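Local coordinates for intracellular protease/amidase (Salmonella enterica subsp. enterica serovar Typhimurium, PDB 4K2H) that belongs to the DJ-1/PfpI superfamily, binds zinc and may act as a peptidase, at the interface of chains A and B. Residues are numbered along the deposited sequence; one frame, centred on the assembly and turned at random. Chains: chain A/B, Intracellular protease/amidase.

The interface of chains A and B. Residues chain A 21, 24, 28, 53; chain B 17, 49-51.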
loop_
_atom_site.group_PDB
_atom_site.type_symbol
_atom_site.label_atom_id
_atom_site.label_comp_id
_atom_site.label_asym_id
_atom_site.label_seq_id
_atom_site.Cartn_x
_atom_site.Cartn_y
_atom_site.Cartn_z
ATOM N N ILE A 21 3.172 1.651 3.210
ATOM C CA ILE A 21 2.824 2.534 2.091
ATOM C C ILE A 21 1.414 3.127 2.195
ATOM O O ILE A 21 1.242 4.297 1.849
ATOM C CB ILE A 21 3.021 1.871 0.709
ATOM C CG1 ILE A 21 4.505 1.697 0.355
ATOM C CG2 ILE A 21 2.340 2.673 -0.378
ATOM C CD1 ILE A 21 5.497 2.326 1.323
ATOM N N LEU A 24 1.645 5.891 4.740
ATOM C CA LEU A 24 2.340 7.012 4.176
ATOM C C LEU A 24 1.461 7.767 3.171
ATOM O O LEU A 24 1.422 8.992 3.144
ATOM C CB LEU A 24 3.617 6.489 3.529
ATOM C CG LEU A 24 4.468 7.556 2.929
ATOM C CD1 LEU A 24 5.917 7.129 3.100
ATOM C CD2 LEU A 24 4.049 7.792 1.480
ATOM N N ARG A 28 0.305 11.656 3.648
ATOM C CA ARG A 28 0.738 12.626 2.655
ATOM C C ARG A 28 -0.443 13.228 1.887
ATOM O O ARG A 28 -0.341 14.353 1.419
ATOM C CB ARG A 28 1.819 12.047 1.690
ATOM C CG ARG A 28 3.244 12.221 2.211
ATOM C CD ARG A 28 4.338 11.551 1.354
ATOM N NE ARG A 28 5.677 11.624 1.974
ATOM C CZ ARG A 28 6.748 10.888 1.652
ATOM N NH1 ARG A 28 6.723 9.952 0.695
ATOM N NH2 ARG A 28 7.874 11.061 2.335
ATOM N N MET A 53 12.825 0.048 -2.086
ATOM C CA MET A 53 12.443 1.445 -1.961
ATOM C C MET A 53 13.565 2.258 -1.383
ATOM O O MET A 53 14.260 1.827 -0.479
ATOM C CB MET A 53 11.285 1.617 -1.018
ATOM C CG MET A 53 10.128 0.778 -1.393
ATOM S SD MET A 53 8.618 1.223 -0.467
ATOM C CE MET A 53 7.581 -0.034 -1.148
ATOM N N GLU B 17 1.266 4.730 -5.629
ATOM C CA GLU B 17 1.917 3.581 -5.010
ATOM C C GLU B 17 1.003 2.760 -4.124
ATOM O O GLU B 17 1.158 1.563 -4.052
ATOM C CB GLU B 17 3.152 4.018 -4.227
ATOM C CG GLU B 17 2.929 4.827 -2.937
ATOM C CD GLU B 17 2.243 6.142 -3.130
ATOM O OE1 GLU B 17 2.715 6.974 -3.942
ATOM O OE2 GLU B 17 1.196 6.329 -2.436
ATOM N N HIS B 49 3.271 9.960 -4.437
ATOM C CA HIS B 49 3.712 10.452 -3.162
ATOM C C HIS B 49 5.224 10.221 -2.907
ATOM O O HIS B 49 5.626 9.969 -1.786
ATOM C CB HIS B 49 2.802 9.866 -2.082
ATOM C CG HIS B 49 1.380 10.354 -2.188
ATOM N ND1 HIS B 49 0.309 9.514 -2.407
ATOM C CD2 HIS B 49 0.872 11.608 -2.154
ATOM C CE1 HIS B 49 -0.798 10.228 -2.480
ATOM N NE2 HIS B 49 -0.487 11.502 -2.316
ATOM N N ASP B 50 6.043 10.359 -3.959
ATOM C CA ASP B 50 7.483 10.573 -3.841
ATOM C C ASP B 50 8.301 9.422 -3.313
ATOM O O ASP B 50 9.354 9.635 -2.761
ATOM C CB ASP B 50 7.792 11.825 -2.995
ATOM C CG ASP B 50 6.991 13.021 -3.433
ATOM O OD1 ASP B 50 7.080 13.351 -4.627
ATOM O OD2 ASP B 50 6.255 13.621 -2.610
ATOM N N ILE B 51 7.833 8.197 -3.497
ATOM C CA ILE B 51 8.628 7.043 -3.118
ATOM C C ILE B 51 9.313 6.491 -4.349
ATOM O O ILE B 51 8.641 6.015 -5.241
ATOM C CB ILE B 51 7.781 5.931 -2.511
ATOM C CG1 ILE B 51 6.989 6.489 -1.350
ATOM C CG2 ILE B 51 8.703 4.816 -2.047
ATOM C CD1 ILE B 51 6.242 5.441 -0.566
HETATM O O HOH W 1 9.601 9.145 -0.055
#
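A:Ile21, A:Leu24 and A:Arg28, spaced along one side of helix 17-29, meet the loop B:His49 to B:Ile51 and B:Glu17 in a two-fold symmetric homodimer interface; the patch, with its twin, helps join the two DJ-1-type subunits of the deposited assembly, which may be the biological dimer. B:Ile51 supplies the apolar centre. Its CD1 meets A:Ile21 CD1 tip to tip at 3.7 Å and A:Leu24 CD2 at 3.8 Å, while its other branch, CG2, lies 3.9 Å from A:Met53 SD, the two side chains crossing at a slant. With CG1 anti to the carbonyl carbon, B:Ile51 sends its two branches to different partners. A:Ile21 sets its CG2 branch against B:Glu17 CG at 3.4 Å. A:Arg28, extended from CG to NE, passes B:His49 in the opposite direction, CB beside ring carbon CD2, guanidinium and ring planes 41° apart. Its NH1 donates to B:His49 O at 2.7 Å, almost in line with the C=O bond (168°) but bent at the hydrogen (126°), the carbonyl oxygen lying out of the guanidinium plane. Water 1 bridges A:Arg28 NH1 (3.1 Å) and B:Asp50 O (2.8 Å). A:Leu24 CD1 lies over one guanidinium face, toward its rim, which may limit its swing. B:Glu17 and B:His49, both zinc-binding residues, also line the interface, which may link metal site and dimer contact. Behind it, B:His49 N donates to B:Glu17 OE1 on the syn side, somewhat out of the carboxylate plane, at 3.1 Å.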